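Local coordinates for transthyretin-like protein (Klebsiella pneumoniae subsp. pneumoniae, PDB 3QVA) that probably catalyses, as a homotetramer of the transthyretin family, the hydrolysis of 5-hydroxyisourate in purine metabolism, at residues Thr29-Arg34 against Cys64-Thr69. Residues are numbered along the deposited sequence; the frame is centred on the assembly and turned at random.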
ATOM      1  N   THR A  29     -18.877  -8.485  -0.593  1.00 14.69           N
ATOM      2  CA  THR A  29     -19.210  -9.173  -1.834  1.00 15.51           C
ATOM      3  C   THR A  29     -18.105  -8.946  -2.852  1.00 15.17           C
ATOM      4  O   THR A  29     -17.651  -7.818  -3.033  1.00 14.68           O
ATOM      5  CB  THR A  29     -20.574  -8.701  -2.399  1.00 15.78           C
ATOM      6  OG1 THR A  29     -21.616  -9.166  -1.530  1.00 17.62           O
ATOM      7  CG2 THR A  29     -20.817  -9.273  -3.788  1.00 18.09           C
ATOM      8  N   VAL A  30     -17.667 -10.030  -3.490  1.00 14.86           N
ATOM      9  CA  VAL A  30     -16.618  -9.988  -4.508  1.00 14.79           C
ATOM     10  C   VAL A  30     -17.045 -10.792  -5.735  1.00 15.32           C
ATOM     11  O   VAL A  30     -17.368 -11.982  -5.629  1.00 15.33           O
ATOM     12  CB  VAL A  30     -15.266 -10.553  -3.986  1.00 14.53           C
ATOM     13  CG1 VAL A  30     -14.156 -10.297  -5.001  1.00 14.43           C
ATOM     14  CG2 VAL A  30     -14.898  -9.955  -2.631  1.00 14.01           C
ATOM     15  N   SER A  31     -17.029 -10.145  -6.900  1.00 15.87           N
ATOM     16  CA  SER A  31     -17.413 -10.802  -8.145  1.00 16.53           C
ATOM     17  C   SER A  31     -16.232 -11.032  -9.079  1.00 16.97           C
ATOM     18  O   SER A  31     -15.275 -10.254  -9.097  1.00 16.47           O
ATOM     19  CB  SER A  31     -18.510 -10.011  -8.866  1.00 16.53           C
ATOM     20  OG  SER A  31     -18.028  -8.759  -9.328  1.00 18.08           O
ATOM     21  N   LEU A  32     -16.310 -12.114  -9.848  1.00 17.43           N
ATOM     22  CA  LEU A  32     -15.322 -12.401 -10.875  1.00 18.52           C
ATOM     23  C   LEU A  32     -16.007 -12.358 -12.231  1.00 19.19           C
ATOM     24  O   LEU A  32     -17.066 -12.961 -12.415  1.00 18.85           O
ATOM     25  CB  LEU A  32     -14.686 -13.780 -10.667  1.00 18.37           C
ATOM     26  CG  LEU A  32     -13.695 -14.244 -11.743  1.00 18.79           C
ATOM     27  CD1 LEU A  32     -12.451 -13.362 -11.761  1.00 19.42           C
ATOM     28  CD2 LEU A  32     -13.315 -15.710 -11.534  1.00 18.68           C
ATOM     29  N   SER A  33     -15.407 -11.639 -13.170  1.00 20.37           N
ATOM     30  CA  SER A  33     -15.923 -11.605 -14.528  1.00 22.25           C
ATOM     31  C   SER A  33     -14.821 -11.795 -15.564  1.00 23.39           C
ATOM     32  O   SER A  33     -13.635 -11.589 -15.283  1.00 23.25           O
ATOM     33  CB  SER A  33     -16.705 -10.314 -14.789  1.00 22.16           C
ATOM     34  OG  SER A  33     -15.849  -9.191 -14.792  1.00 23.68           O
ATOM     35  N   ARG A  34     -15.233 -12.203 -16.760  1.00 24.85           N
ATOM     36  CA  ARG A  34     -14.338 -12.339 -17.893  1.00 26.74           C
ATOM     37  C   ARG A  34     -15.101 -11.893 -19.130  1.00 27.61           C
ATOM     38  O   ARG A  34     -16.183 -12.418 -19.416  1.00 27.88           O
ATOM     39  CB  ARG A  34     -13.873 -13.788 -18.051  1.00 26.95           C
ATOM     40  CG  ARG A  34     -12.843 -13.986 -19.155  1.00 28.78           C
ATOM     41  CD  ARG A  34     -13.007 -15.314 -19.880  1.00 31.33           C
ATOM     42  NE  ARG A  34     -12.699 -16.469 -19.039  1.00 33.03           N
ATOM     43  CZ  ARG A  34     -13.584 -17.386 -18.657  1.00 33.38           C
ATOM     44  NH1 ARG A  34     -14.852 -17.303 -19.039  1.00 34.54           N
ATOM     45  NH2 ARG A  34     -13.198 -18.396 -17.892  1.00 34.15           N
ATOM     46  N   CYS A  64     -11.473  -9.884 -14.196  1.00 21.81           N
ATOM     47  CA  CYS A  64     -11.743  -8.727 -13.380  1.00 21.04           C
ATOM     48  C   CYS A  64     -12.342  -9.211 -12.066  1.00 19.53           C
ATOM     49  O   CYS A  64     -13.395  -9.854 -12.069  1.00 18.66           O
ATOM     50  CB  CYS A  64     -12.720  -7.818 -14.119  1.00 21.52           C
ATOM     51  SG  CYS A  64     -13.140  -6.331 -13.256  1.00 25.89           S
ATOM     52  N   LEU A  65     -11.652  -8.939 -10.957  1.00 17.71           N
ATOM     53  CA  LEU A  65     -12.188  -9.202  -9.618  1.00 16.68           C
ATOM     54  C   LEU A  65     -12.650  -7.896  -9.016  1.00 15.83           C
ATOM     55  O   LEU A  65     -11.871  -6.959  -8.935  1.00 15.23           O
ATOM     56  CB  LEU A  65     -11.117  -9.781  -8.692  1.00 16.86           C
ATOM     57  CG  LEU A  65     -10.993 -11.246  -8.297  1.00 18.26           C
ATOM     58  CD1 LEU A  65      -9.993 -11.324  -7.142  1.00 17.57           C
ATOM     59  CD2 LEU A  65     -12.321 -11.880  -7.891  1.00 16.74           C
ATOM     60  N   THR A  66     -13.904  -7.831  -8.581  1.00 14.63           N
ATOM     61  CA  THR A  66     -14.441  -6.585  -8.054  1.00 14.13           C
ATOM     62  C   THR A  66     -14.985  -6.759  -6.647  1.00 13.57           C
ATOM     63  O   THR A  66     -15.941  -7.511  -6.434  1.00 13.62           O
ATOM     64  CB  THR A  66     -15.552  -6.027  -8.967  1.00 13.99           C
ATOM     65  OG1 THR A  66     -15.039  -5.880 -10.300  1.00 14.60           O
ATOM     66  CG2 THR A  66     -16.048  -4.671  -8.453  1.00 14.88           C
ATOM     67  N   ALA A  67     -14.384  -6.046  -5.697  1.00 12.67           N
ATOM     68  CA  ALA A  67     -14.837  -6.080  -4.309  1.00 12.11           C
ATOM     69  C   ALA A  67     -15.731  -4.882  -4.044  1.00 11.83           C
ATOM     70  O   ALA A  67     -15.371  -3.748  -4.349  1.00 11.44           O
ATOM     71  CB  ALA A  67     -13.647  -6.093  -3.347  1.00 11.98           C
ATOM     72  N   GLU A  68     -16.912  -5.136  -3.488  1.00 11.96           N
ATOM     73  CA  GLU A  68     -17.869  -4.071  -3.254  1.00 12.23           C
ATOM     74  C   GLU A  68     -17.559  -3.387  -1.925  1.00 12.11           C
ATOM     75  O   GLU A  68     -18.287  -3.515  -0.941  1.00 12.40           O
ATOM     76  CB  GLU A  68     -19.297  -4.624  -3.310  1.00 12.60           C
ATOM     77  CG  GLU A  68     -19.667  -5.135  -4.705  1.00 14.60           C
ATOM     78  CD  GLU A  68     -19.782  -4.014  -5.722  1.00 17.64           C
ATOM     79  OE1 GLU A  68     -20.275  -2.933  -5.350  1.00 19.60           O
ATOM     80  OE2 GLU A  68     -19.381  -4.211  -6.893  1.00 19.58           O
ATOM     81  N   THR A  69     -16.456  -2.652  -1.914  1.00 11.90           N
ATOM     82  CA  THR A  69     -15.923  -2.081  -0.685  1.00 12.15           C
ATOM     83  C   THR A  69     -16.739  -0.891  -0.178  1.00 12.34           C
ATOM     84  O   THR A  69     -16.959  -0.750   1.036  1.00 12.36           O
ATOM     85  CB  THR A  69     -14.453  -1.670  -0.867  1.00 11.95           C
ATOM     86  OG1 THR A  69     -14.347  -0.776  -1.981  1.00 12.60           O
ATOM     87  CG2 THR A  69     -13.593  -2.906  -1.136  1.00 12.71           C
TER
HETATM   88  O   HOH W   1     -19.872  -5.662  -0.104  1.00 15.90           O
HETATM   89  O   HOH W   2     -15.738  -8.442 -11.397  1.00 20.70           O
HETATM   90  O   HOH W   3     -18.926  -6.918  -7.569  1.00 24.05           O
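V30, L32, L65 and A67 form the apolar side of two antiparallel strands, a worked example of how a β-sandwich sheet turns one face to the core and leaves the other partly open to solvent. L65 CD2 sits between its two partners, 3.8 Å from V30 CG1 and 4.1 Å from L32 CB, its side chain passing each at a slant. With CG1 anti to the backbone N (chi1 -171°), V30 reaches L65, while its other branch, CG2, comes within 4.1 Å of A67 CB. F53 packs on V30, L32 and L65; from strand 12-18, I16 touches V30 and A67, and L12 touches L32 and L65.

Between the faces runs the backbone ladder. S31 and T66 form one hydrogen-bonded pair, S33 and C64 the next, each joined by two backbone bonds. In the non-hydrogen-bonded pairs V30-A67 and L32-L65, each CA makes a CA-H...O contact with a carbonyl one residue along from its partner, as V30 CA does with T66 O at 3.2 Å. Past A67, E68 N still donates to T29 O (2.8 Å, nearly straight at 171°).

On the opposite face, S33 OG lies 3.5 Å from C64 CB. One water donates to both S31 O and C64 O and also bonds T66 OG1. A second takes a hydrogen bond from S31 OG and donates to E68 OE2 (2.8 Å), while E68 OE1 forms a salt bridge with R84. Strands 29-34 and 62-67 are the two central strands of a four-stranded antiparallel sheet, one layer of the transthyretin-type β-sandwich.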